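Local coordinates for protein ketosynthase (Streptomyces sp. MSC090213JE08, PDB 6KXD) that forms part of the ishigamide ketosynthase/chain length factor of a highly reducing type II polyketide synthase, and probably takes part in building the polyene chain, at residues Ser26-Tyr31 with Pro68-Gln73; Asp85-Leu90 with Gly203-Phe208; Ala89-Ala94 with Glu231-Phe236. All coordinates share one frame; numbering follows the deposited sequence.

Contact 1 (Ser26-Tyr31 with Pro68-Gln73); sequences SAVSPY and PGFDIQ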
ATOM      1  N   SER B  26      18.212   4.464  10.163  1.00 33.17           N
ATOM      2  CA  SER B  26      18.427   5.780   9.798  1.00 36.34           C
ATOM      3  C   SER B  26      17.162   6.559  10.085  1.00 35.32           C
ATOM      4  O   SER B  26      16.079   5.978  10.177  1.00 38.65           O
ATOM      5  CB  SER B  26      18.800   5.875   8.352  1.00 43.66           C
ATOM      6  OG  SER B  26      19.307   7.178   8.096  1.00 52.29           O
ATOM      7  N   ALA B  27      17.325   7.856  10.206  1.00 36.73           N
ATOM      8  CA  ALA B  27      16.219   8.724  10.456  1.00 39.16           C
ATOM      9  C   ALA B  27      16.542  10.129   9.986  1.00 42.36           C
ATOM     10  O   ALA B  27      17.657  10.619  10.084  1.00 44.08           O
ATOM     11  CB  ALA B  27      15.856   8.750  11.914  1.00 40.27           C
ATOM     12  N   VAL B  28      15.501  10.774   9.487  1.00 36.17           N
ATOM     13  CA  VAL B  28      15.506  12.151   9.240  1.00 38.19           C
ATOM     14  C   VAL B  28      14.264  12.611   9.976  1.00 38.21           C
ATOM     15  O   VAL B  28      13.190  12.065   9.769  1.00 36.33           O
ATOM     16  CB  VAL B  28      15.413  12.485   7.739  1.00 38.79           C
ATOM     17  CG1 VAL B  28      15.330  13.981   7.522  1.00 42.29           C
ATOM     18  CG2 VAL B  28      16.553  11.874   6.940  1.00 42.34           C
ATOM     19  N   SER B  29      14.446  13.516  10.904  1.00 34.75           N
ATOM     20  CA  SER B  29      13.425  13.721  11.881  1.00 37.21           C
ATOM     21  C   SER B  29      13.459  15.156  12.388  1.00 42.59           C
ATOM     22  O   SER B  29      14.343  15.934  12.033  1.00 41.91           O
ATOM     23  CB  SER B  29      13.649  12.750  13.016  1.00 35.49           C
ATOM     24  OG  SER B  29      14.690  13.246  13.840  1.00 39.29           O
ATOM     25  N   PRO B  30      12.497  15.558  13.249  1.00 40.57           N
ATOM     26  CA  PRO B  30      12.543  16.900  13.820  1.00 41.77           C
ATOM     27  C   PRO B  30      13.786  17.159  14.686  1.00 42.14           C
ATOM     28  O   PRO B  30      14.031  18.301  14.971  1.00 42.29           O
ATOM     29  CB  PRO B  30      11.254  16.993  14.648  1.00 43.25           C
ATOM     30  CG  PRO B  30      10.345  15.964  13.982  1.00 40.88           C
ATOM     31  CD  PRO B  30      11.267  14.834  13.602  1.00 42.02           C
ATOM     32  N   TYR B  31      14.561  16.106  15.001  1.00 39.35           N
ATOM     33  CA  TYR B  31      15.853  16.214  15.643  1.00 43.52           C
ATOM     34  C   TYR B  31      16.955  16.604  14.673  1.00 46.71           C
ATOM     35  O   TYR B  31      17.967  17.070  15.126  1.00 49.21           O
ATOM     36  CB  TYR B  31      16.247  14.907  16.311  1.00 43.11           C
ATOM     37  CG  TYR B  31      15.423  14.644  17.542  1.00 44.33           C
ATOM     38  CD1 TYR B  31      15.228  15.664  18.459  1.00 50.43           C
ATOM     39  CD2 TYR B  31      14.873  13.407  17.809  1.00 48.33           C
ATOM     40  CE1 TYR B  31      14.482  15.467  19.603  1.00 50.26           C
ATOM     41  CE2 TYR B  31      14.132  13.187  18.965  1.00 51.55           C
ATOM     42  CZ  TYR B  31      13.935  14.228  19.861  1.00 52.29           C
ATOM     43  OH  TYR B  31      13.201  14.101  21.012  1.00 55.48           O
ATOM     44  N   PRO B  68      14.848  20.303  10.937  1.00 46.93           N
ATOM     45  CA  PRO B  68      15.612  21.547  10.860  1.00 51.73           C
ATOM     46  C   PRO B  68      16.708  21.410   9.788  1.00 52.64           C
ATOM     47  O   PRO B  68      17.334  20.339   9.670  1.00 50.43           O
ATOM     48  CB  PRO B  68      16.226  21.648  12.248  1.00 51.85           C
ATOM     49  CG  PRO B  68      16.472  20.199  12.614  1.00 54.46           C
ATOM     50  CD  PRO B  68      15.222  19.488  12.105  1.00 51.25           C
ATOM     51  N   GLY B  69      16.897  22.471   9.010  1.00 55.18           N
ATOM     52  CA  GLY B  69      18.005  22.550   8.065  1.00 57.05           C
ATOM     53  C   GLY B  69      17.800  21.617   6.882  1.00 55.80           C
ATOM     54  O   GLY B  69      18.760  21.112   6.318  1.00 58.17           O
ATOM     55  N   PHE B  70      16.540  21.344   6.532  1.00 45.49           N
ATOM     56  CA  PHE B  70      16.276  20.364   5.488  1.00 51.51           C
ATOM     57  C   PHE B  70      15.920  21.071   4.187  1.00 51.58           C
ATOM     58  O   PHE B  70      14.874  21.644   4.098  1.00 52.09           O
ATOM     59  CB  PHE B  70      15.133  19.409   5.832  1.00 49.41           C
ATOM     60  CG  PHE B  70      15.039  18.264   4.858  1.00 45.58           C
ATOM     61  CD1 PHE B  70      15.924  17.204   4.934  1.00 43.78           C
ATOM     62  CD2 PHE B  70      14.098  18.255   3.849  1.00 47.08           C
ATOM     63  CE1 PHE B  70      15.852  16.143   4.045  1.00 44.42           C
ATOM     64  CE2 PHE B  70      14.038  17.205   2.941  1.00 45.59           C
ATOM     65  CZ  PHE B  70      14.918  16.153   3.037  1.00 43.99           C
ATOM     66  N   ASP B  71      16.823  21.011   3.204  1.00 44.76           N
ATOM     67  CA  ASP B  71      16.549  21.577   1.906  1.00 47.84           C
ATOM     68  C   ASP B  71      16.810  20.488   0.876  1.00 42.16           C
ATOM     69  O   ASP B  71      17.874  19.888   0.874  1.00 44.56           O
ATOM     70  CB  ASP B  71      17.408  22.816   1.623  1.00 51.54           C
ATOM     71  CG  ASP B  71      17.249  23.336   0.201  1.00 53.74           C
ATOM     72  OD1 ASP B  71      16.312  24.107  -0.030  1.00 65.94           O
ATOM     73  OD2 ASP B  71      17.978  22.854  -0.686  1.00 48.99           O
ATOM     74  N   ILE B  72      15.822  20.252   0.019  1.00 45.30           N
ATOM     75  CA  ILE B  72      15.823  19.092  -0.804  1.00 42.38           C
ATOM     76  C   ILE B  72      17.054  19.135  -1.706  1.00 42.69           C
ATOM     77  O   ILE B  72      17.774  18.148  -1.798  1.00 44.15           O
ATOM     78  CB  ILE B  72      14.508  18.990  -1.574  1.00 43.05           C
ATOM     79  CG1 ILE B  72      13.367  18.693  -0.587  1.00 43.23           C
ATOM     80  CG2 ILE B  72      14.606  17.995  -2.712  1.00 45.27           C
ATOM     81  CD1 ILE B  72      11.994  18.746  -1.233  1.00 46.07           C
ATOM     82  N   GLN B  73      17.286  20.287  -2.328  1.00 41.29           N
ATOM     83  CA  GLN B  73      18.331  20.350  -3.373  1.00 46.22           C
ATOM     84  C   GLN B  73      19.713  20.335  -2.721  1.00 42.01           C
ATOM     85  O   GLN B  73      20.644  19.763  -3.276  1.00 41.82           O
ATOM     86  CB  GLN B  73      18.049  21.534  -4.298  1.00 53.34           C
ATOM     87  CG  GLN B  73      16.864  21.271  -5.223  1.00 52.53           C
ATOM     88  CD  GLN B  73      16.901  22.105  -6.481  1.00 62.04           C
ATOM     89  OE1 GLN B  73      17.006  23.327  -6.396  1.00 58.95           O
ATOM     90  NE2 GLN B  73      16.786  21.456  -7.648  1.00 52.48           N
TER
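At the ST turn that closes strand 20-29, the carbonyl oxygens of Ser29 and Pro30 both meet the ring of Pro68, in the loop that leads to helix 72-76. Pro68 touches with the CD corner of its ring: CD lies 3.3 Å from Pro30 O and 3.7 Å from Ser29 O, contacts of carbon against oxygen at a CH2 next to the ring nitrogen. CG of Pro68 is 3.9 Å from Pro30 O and also lies near Tyr31 C. The turn itself is held by Ser29 OG, which accepts from Tyr31 N at 3.1 Å with an N-H...O angle of 146°. The Tyr31 hydroxyl is bonded to Ala46 O. Further up the strand the contact is purely apolar. Val28 and Phe70 both turn toward the opposite segment and their side chains cross at about a right angle, Val28 CG1 standing 4.1 Å from Phe70 CE1, obliquely to the ring. Val28 also packs on Leu90 and Val93 of helix 86-99, while Phe70 touches Arg86 of the same helix. Directly after Phe70, the side chain of Asp71 accepts from Glu74 N and N-caps helix 72-76. The whole is a strand-ending ST turn packed against a loop that runs into an N-capped helix, within the ketosynthase N-terminal domain of the thiolase clan.

Contact 2 (Asp85-Leu90 with Gly203-Phe208); sequences DRLTAL and GSAEEF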
ATOM      1  N   ASP B  85       8.755  15.970  -4.230  1.00 40.41           N
ATOM      2  CA  ASP B  85       7.974  16.148  -3.021  1.00 41.47           C
ATOM      3  C   ASP B  85       8.857  15.879  -1.802  1.00 38.83           C
ATOM      4  O   ASP B  85       9.795  15.060  -1.800  1.00 38.34           O
ATOM      5  CB  ASP B  85       6.753  15.236  -3.018  1.00 40.28           C
ATOM      6  CG  ASP B  85       7.159  13.780  -3.099  1.00 41.91           C
ATOM      7  OD1 ASP B  85       7.847  13.405  -4.065  1.00 39.47           O
ATOM      8  OD2 ASP B  85       6.820  13.027  -2.153  1.00 44.73           O
ATOM      9  N   ARG B  86       8.507  16.530  -0.708  1.00 38.87           N
ATOM     10  CA  ARG B  86       9.260  16.462   0.482  1.00 38.77           C
ATOM     11  C   ARG B  86       9.252  15.018   1.012  1.00 39.75           C
ATOM     12  O   ARG B  86      10.247  14.580   1.522  1.00 38.47           O
ATOM     13  CB  ARG B  86       8.699  17.479   1.456  1.00 40.44           C
ATOM     14  CG  ARG B  86       9.474  17.608   2.747  1.00 42.04           C
ATOM     15  CD  ARG B  86       8.844  18.758   3.493  1.00 42.76           C
ATOM     16  NE  ARG B  86       9.510  19.020   4.734  1.00 45.30           N
ATOM     17  CZ  ARG B  86      10.600  19.756   4.865  1.00 47.96           C
ATOM     18  NH1 ARG B  86      11.132  20.338   3.800  1.00 47.27           N
ATOM     19  NH2 ARG B  86      11.163  19.891   6.053  1.00 43.63           N
ATOM     20  N   LEU B  87       8.139  14.296   0.853  1.00 37.07           N
ATOM     21  CA  LEU B  87       8.010  12.954   1.377  1.00 38.68           C
ATOM     22  C   LEU B  87       9.097  12.087   0.749  1.00 41.91           C
ATOM     23  O   LEU B  87       9.924  11.467   1.451  1.00 38.94           O
ATOM     24  CB  LEU B  87       6.621  12.398   1.081  1.00 40.81           C
ATOM     25  CG  LEU B  87       6.444  10.925   1.439  1.00 38.88           C
ATOM     26  CD1 LEU B  87       6.607  10.736   2.946  1.00 38.88           C
ATOM     27  CD2 LEU B  87       5.101  10.425   0.966  1.00 39.25           C
ATOM     28  N   THR B  88       9.166  12.153  -0.577  1.00 35.25           N
ATOM     29  CA  THR B  88      10.163  11.411  -1.290  1.00 36.18           C
ATOM     30  C   THR B  88      11.542  11.841  -0.828  1.00 37.70           C
ATOM     31  O   THR B  88      12.428  10.968  -0.626  1.00 38.44           O
ATOM     32  CB  THR B  88      10.043  11.547  -2.804  1.00 37.60           C
ATOM     33  OG1 THR B  88       8.864  10.891  -3.264  1.00 42.57           O
ATOM     34  CG2 THR B  88      11.249  10.959  -3.517  1.00 36.33           C
ATOM     35  N   ALA B  89      11.747  13.139  -0.707  1.00 38.17           N
ATOM     36  CA  ALA B  89      13.067  13.648  -0.329  1.00 37.70           C
ATOM     37  C   ALA B  89      13.474  13.092   1.029  1.00 38.99           C
ATOM     38  O   ALA B  89      14.608  12.664   1.222  1.00 39.65           O
ATOM     39  CB  ALA B  89      13.068  15.149  -0.309  1.00 39.25           C
ATOM     40  N   LEU B  90      12.532  13.088   1.969  1.00 36.57           N
ATOM     41  CA  LEU B  90      12.875  12.588   3.287  1.00 38.60           C
ATOM     42  C   LEU B  90      13.279  11.119   3.241  1.00 34.34           C
ATOM     43  O   LEU B  90      14.209  10.694   3.964  1.00 35.37           O
ATOM     44  CB  LEU B  90      11.664  12.736   4.190  1.00 37.40           C
ATOM     45  CG  LEU B  90      11.345  14.172   4.569  1.00 37.96           C
ATOM     46  CD1 LEU B  90       9.945  14.183   5.133  1.00 39.06           C
ATOM     47  CD2 LEU B  90      12.351  14.739   5.530  1.00 40.22           C
ATOM     48  N   GLY B 203      10.452   0.965   6.523  1.00 33.48           N
ATOM     49  CA  GLY B 203      10.313   2.120   7.358  1.00 33.26           C
ATOM     50  C   GLY B 203       9.071   2.861   7.002  1.00 32.34           C
ATOM     51  O   GLY B 203       8.189   2.275   6.359  1.00 33.74           O
ATOM     52  N   SER B 204       9.011   4.112   7.430  1.00 34.39           N
ATOM     53  CA  SER B 204       7.811   4.843   7.141  1.00 35.52           C
ATOM     54  C   SER B 204       8.154   6.313   7.144  1.00 34.23           C
ATOM     55  O   SER B 204       9.209   6.705   7.690  1.00 35.94           O
ATOM     56  CB  SER B 204       6.748   4.402   8.126  1.00 34.24           C
ATOM     57  OG  SER B 204       7.085   4.763   9.461  1.00 36.64           O
ATOM     58  N   ALA B 205       7.262   7.160   6.574  1.00 34.07           N
ATOM     59  CA  ALA B 205       7.634   8.540   6.346  1.00 34.59           C
ATOM     60  C   ALA B 205       6.396   9.416   6.291  1.00 34.26           C
ATOM     61  O   ALA B 205       5.397   8.981   5.753  1.00 34.67           O
ATOM     62  CB  ALA B 205       8.406   8.675   5.067  1.00 36.87           C
ATOM     63  N   GLU B 206       6.558  10.657   6.752  1.00 36.03           N
ATOM     64  CA  GLU B 206       5.495  11.619   6.657  1.00 38.05           C
ATOM     65  C   GLU B 206       6.105  12.987   6.428  1.00 35.75           C
ATOM     66  O   GLU B 206       7.018  13.367   7.116  1.00 37.83           O
ATOM     67  CB  GLU B 206       4.746  11.645   7.987  1.00 37.17           C
ATOM     68  CG  GLU B 206       3.454  12.453   7.982  1.00 38.80           C
ATOM     69  CD  GLU B 206       2.230  11.767   7.391  1.00 44.68           C
ATOM     70  OE1 GLU B 206       2.015  10.560   7.651  1.00 38.01           O
ATOM     71  OE2 GLU B 206       1.522  12.426   6.596  1.00 53.40           O
ATOM     72  N   GLU B 207       5.641  13.693   5.408  1.00 37.97           N
ATOM     73  CA  GLU B 207       6.122  15.026   5.189  1.00 38.76           C
ATOM     74  C   GLU B 207       5.222  16.004   5.953  1.00 38.42           C
ATOM     75  O   GLU B 207       4.046  15.761   6.160  1.00 37.60           O
ATOM     76  CB  GLU B 207       6.129  15.386   3.706  1.00 38.09           C
ATOM     77  CG  GLU B 207       4.727  15.595   3.163  1.00 39.89           C
ATOM     78  CD  GLU B 207       4.607  15.927   1.688  1.00 38.58           C
ATOM     79  OE1 GLU B 207       5.646  15.867   0.964  1.00 40.35           O
ATOM     80  OE2 GLU B 207       3.475  16.158   1.257  1.00 42.78           O
ATOM     81  N   PHE B 208       5.815  17.111   6.367  1.00 39.30           N
ATOM     82  CA  PHE B 208       5.033  18.244   6.808  1.00 40.80           C
ATOM     83  C   PHE B 208       4.596  19.040   5.558  1.00 44.03           C
ATOM     84  O   PHE B 208       5.367  19.250   4.636  1.00 43.22           O
ATOM     85  CB  PHE B 208       5.792  19.128   7.798  1.00 42.67           C
ATOM     86  CG  PHE B 208       4.867  20.199   8.318  1.00 42.77           C
ATOM     87  CD1 PHE B 208       4.026  19.945   9.387  1.00 49.25           C
ATOM     88  CD2 PHE B 208       4.716  21.390   7.628  1.00 47.04           C
ATOM     89  CE1 PHE B 208       3.109  20.902   9.800  1.00 47.16           C
ATOM     90  CE2 PHE B 208       3.782  22.334   8.032  1.00 50.28           C
ATOM     91  CZ  PHE B 208       3.003  22.094   9.130  1.00 47.24           C
TER
HETATM   92  O   HOH W   1       5.894  17.849  -0.820  1.00 41.99           O
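Glu207 OE1 is gripped by two donors at the first turn of helix 86-99. Leu87 N donates to Glu207 OE1 at 2.9 Å in a bent bond (133° at the hydrogen), arriving on the anti side, 24° out of the carboxylate plane. A water donates to Glu207 OE1 at 2.7 Å and itself accepts from Arg86 N. Glu207 CG sits between the backbone N and the carbonyl carbon (chi1 72°), and the chain extends beyond it to bring the carboxylate to the helix start. Glu207 OE2 is bonded to Ser124 OG. Asp85 caps the same turn, its OD2 accepting from Thr88 N at 3.0 Å and its OD1 from Thr88 OG1 at 2.8 Å. Asp85 OD2 and Glu207 OE1 are 4.4 Å apart, a like-charge pair that the N-terminal helix end would probably help to tolerate. An alanine in place of Glu207 would probably leave Leu87 N and the water without their acceptor and Ser124 OG without its mate. Leu87 CD1 presses on Ala205 CB at 3.5 Å, a tight apolar contact, and Leu90 CD1 meets the carbonyl Glu206 O at 3.6 Å. Extended Arg86 passes Phe208 O with its CD and forms a salt bridge with Glu231. The short segments run roughly antiparallel, axes 7.9 Å apart; helix 156-165 flanks the helix, while strands 114-119 and 229-240 pair with strand 199-206.

Contact 3 (Ala89-Ala94 with Glu231-Phe236); sequences ALALVA and EGCGLF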
ATOM      1  N   ALA B  89      11.747  13.139  -0.707  1.00 38.17           N
ATOM      2  CA  ALA B  89      13.067  13.648  -0.329  1.00 37.70           C
ATOM      3  C   ALA B  89      13.474  13.092   1.029  1.00 38.99           C
ATOM      4  O   ALA B  89      14.608  12.664   1.222  1.00 39.65           O
ATOM      5  CB  ALA B  89      13.068  15.149  -0.309  1.00 39.25           C
ATOM      6  N   LEU B  90      12.532  13.088   1.969  1.00 36.57           N
ATOM      7  CA  LEU B  90      12.875  12.588   3.287  1.00 38.60           C
ATOM      8  C   LEU B  90      13.279  11.119   3.241  1.00 34.34           C
ATOM      9  O   LEU B  90      14.209  10.694   3.964  1.00 35.37           O
ATOM     10  CB  LEU B  90      11.664  12.736   4.190  1.00 37.40           C
ATOM     11  CG  LEU B  90      11.345  14.172   4.569  1.00 37.96           C
ATOM     12  CD1 LEU B  90       9.945  14.183   5.133  1.00 39.06           C
ATOM     13  CD2 LEU B  90      12.351  14.739   5.530  1.00 40.22           C
ATOM     14  N   ALA B  91      12.520  10.326   2.480  1.00 32.59           N
ATOM     15  CA  ALA B  91      12.774   8.914   2.311  1.00 34.95           C
ATOM     16  C   ALA B  91      14.154   8.732   1.698  1.00 36.99           C
ATOM     17  O   ALA B  91      14.916   7.830   2.111  1.00 34.35           O
ATOM     18  CB  ALA B  91      11.746   8.254   1.444  1.00 37.44           C
ATOM     19  N   LEU B  92      14.469   9.577   0.705  1.00 34.93           N
ATOM     20  CA  LEU B  92      15.762   9.371  -0.027  1.00 36.39           C
ATOM     21  C   LEU B  92      16.929   9.675   0.902  1.00 36.07           C
ATOM     22  O   LEU B  92      17.896   8.911   0.899  1.00 36.58           O
ATOM     23  CB  LEU B  92      15.849  10.225  -1.285  1.00 36.52           C
ATOM     24  CG  LEU B  92      14.862   9.847  -2.386  1.00 34.50           C
ATOM     25  CD1 LEU B  92      15.052  10.709  -3.629  1.00 36.08           C
ATOM     26  CD2 LEU B  92      14.946   8.391  -2.740  1.00 33.71           C
ATOM     27  N   VAL B  93      16.811  10.763   1.649  1.00 35.41           N
ATOM     28  CA  VAL B  93      17.869  11.144   2.553  1.00 38.04           C
ATOM     29  C   VAL B  93      17.994  10.056   3.614  1.00 39.15           C
ATOM     30  O   VAL B  93      19.071   9.614   3.920  1.00 36.00           O
ATOM     31  CB  VAL B  93      17.663  12.524   3.176  1.00 35.57           C
ATOM     32  CG1 VAL B  93      18.754  12.783   4.226  1.00 40.66           C
ATOM     33  CG2 VAL B  93      17.689  13.609   2.118  1.00 40.18           C
ATOM     34  N   ALA B  94      16.864   9.521   4.058  1.00 35.05           N
ATOM     35  CA  ALA B  94      16.958   8.484   5.046  1.00 38.39           C
ATOM     36  C   ALA B  94      17.639   7.246   4.454  1.00 36.78           C
ATOM     37  O   ALA B  94      18.397   6.552   5.150  1.00 38.51           O
ATOM     38  CB  ALA B  94      15.598   8.155   5.603  1.00 38.18           C
ATOM     39  N   GLU B 231       7.345  15.478  11.267  1.00 38.70           N
ATOM     40  CA  GLU B 231       7.545  14.861  10.006  1.00 38.33           C
ATOM     41  C   GLU B 231       8.851  14.082  10.057  1.00 35.29           C
ATOM     42  O   GLU B 231       9.726  14.319  10.905  1.00 37.14           O
ATOM     43  CB  GLU B 231       7.601  15.915   8.900  1.00 40.00           C
ATOM     44  CG  GLU B 231       8.752  16.872   9.082  1.00 42.47           C
ATOM     45  CD  GLU B 231       9.117  17.733   7.874  1.00 42.44           C
ATOM     46  OE1 GLU B 231       8.534  17.521   6.811  1.00 40.36           O
ATOM     47  OE2 GLU B 231       9.983  18.620   8.014  1.00 42.76           O
ATOM     48  N   GLY B 232       9.042  13.291   9.019  1.00 34.99           N
ATOM     49  CA  GLY B 232      10.282  12.777   8.727  1.00 35.91           C
ATOM     50  C   GLY B 232      10.181  11.359   8.220  1.00 37.19           C
ATOM     51  O   GLY B 232       9.140  10.905   7.747  1.00 36.87           O
ATOM     52  N   CYS B 233      11.284  10.633   8.344  1.00 36.44           N
ATOM     53  CA  CYS B 233      11.344   9.261   7.888  1.00 37.91           C
ATOM     54  C   CYS B 233      12.306   8.471   8.772  1.00 37.77           C
ATOM     55  O   CYS B 233      13.397   8.917   9.079  1.00 36.64           O
ATOM     56  CB  CYS B 233      11.828   9.174   6.442  1.00 34.94           C
ATOM     57  SG  CYS B 233      12.100   7.495   5.802  1.00 37.44           S
ATOM     58  N   GLY B 234      11.883   7.275   9.160  1.00 35.36           N
ATOM     59  CA  GLY B 234      12.729   6.313   9.797  1.00 37.00           C
ATOM     60  C   GLY B 234      12.784   5.073   8.965  1.00 35.01           C
ATOM     61  O   GLY B 234      11.731   4.660   8.423  1.00 35.55           O
ATOM     62  N   LEU B 235      13.992   4.494   8.815  1.00 34.14           N
ATOM     63  CA  LEU B 235      14.222   3.304   8.049  1.00 33.58           C
ATOM     64  C   LEU B 235      15.152   2.348   8.793  1.00 32.92           C
ATOM     65  O   LEU B 235      16.039   2.818   9.539  1.00 37.93           O
ATOM     66  CB  LEU B 235      14.927   3.611   6.729  1.00 38.51           C
ATOM     67  CG  LEU B 235      14.188   4.472   5.716  1.00 41.67           C
ATOM     68  CD1 LEU B 235      15.106   4.709   4.527  1.00 38.97           C
ATOM     69  CD2 LEU B 235      12.895   3.793   5.259  1.00 41.66           C
ATOM     70  N   PHE B 236      14.889   1.067   8.576  1.00 35.96           N
ATOM     71  CA  PHE B 236      15.607  -0.047   9.154  1.00 36.12           C
ATOM     72  C   PHE B 236      16.110  -0.968   8.069  1.00 38.90           C
ATOM     73  O   PHE B 236      15.417  -1.217   7.066  1.00 36.33           O
ATOM     74  CB  PHE B 236      14.708  -0.840  10.094  1.00 36.13           C
ATOM     75  CG  PHE B 236      14.065   0.101  11.044  1.00 35.69           C
ATOM     76  CD1 PHE B 236      14.813   0.648  12.090  1.00 36.98           C
ATOM     77  CD2 PHE B 236      12.771   0.520  10.828  1.00 36.45           C
ATOM     78  CE1 PHE B 236      14.232   1.560  12.949  1.00 37.32           C
ATOM     79  CE2 PHE B 236      12.213   1.490  11.641  1.00 39.08           C
ATOM     80  CZ  PHE B 236      12.954   2.005  12.699  1.00 42.83           C
TER
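Among the apolar contacts of side chain on side chain, Ala94 CB meets two partners on strand 229-240 at once: Cys233 SG and Leu235 CD1, each 3.6 Å from it. Cys233 CB faces Leu90 CB at 4.2 Å. Leu235 reaches in from the next position of the strand that faces the helix, two residues on from Cys233. A second group sets side chains on backbone. Cys233 SG, anti to its own backbone N (chi1 174°), lies 3.8 Å from Ala91 CA, and Leu235 CD1 is 3.6 Å from Ala94 C. Ala91 and Ala94 thus bring these strand side chains right up to the helix backbone. In the other direction, Leu90 CD1 rests on Gly232 CA at 3.9 Å; a CB at Gly232 would collide with the carbonyl oxygen of Glu231, so these backbone angles suit glycine. The third kind is carbon against carboxylate: Leu90 and Glu231 cross at about a right angle, Leu90 CD1 being 4.0 Å from Glu231 OE1. The polar end of Glu231 is engaged elsewhere: OE2 forms a salt bridge with Arg86 and is bonded to Val67 N, and OE1 accepts from Phe208 N. The short segments pass at 7.3 Å between axes and 37° to each other. Strand 229-240 lies between strands 20-29 and 199-206, and helix 156-165 packs against Ala91 and Leu92 on the helix.

Contact 1 (26-31 with 68-73) closes before contacts 2 and 3 open; these two start from the same stretch of helix 86-99, share Ala89 and Leu90, and reach strands 199-206 and 229-240. Contact 1 touches that helix through Val28 on Leu90, Phe70 on Arg86 and Ile72 on Ala89. The centres of contacts 2 and 3 lie about 6 Å apart, those of contacts 1 and 2 about 10 Å, those of 1 and 3 about 8 Å. Strand 229-240 lies between 20-29 and 199-206, antiparallel to both. All six segments belong to the N-terminal ketosynthase domain, where contacts 2 and 3 pin the helix to strands 199-206 and 229-240.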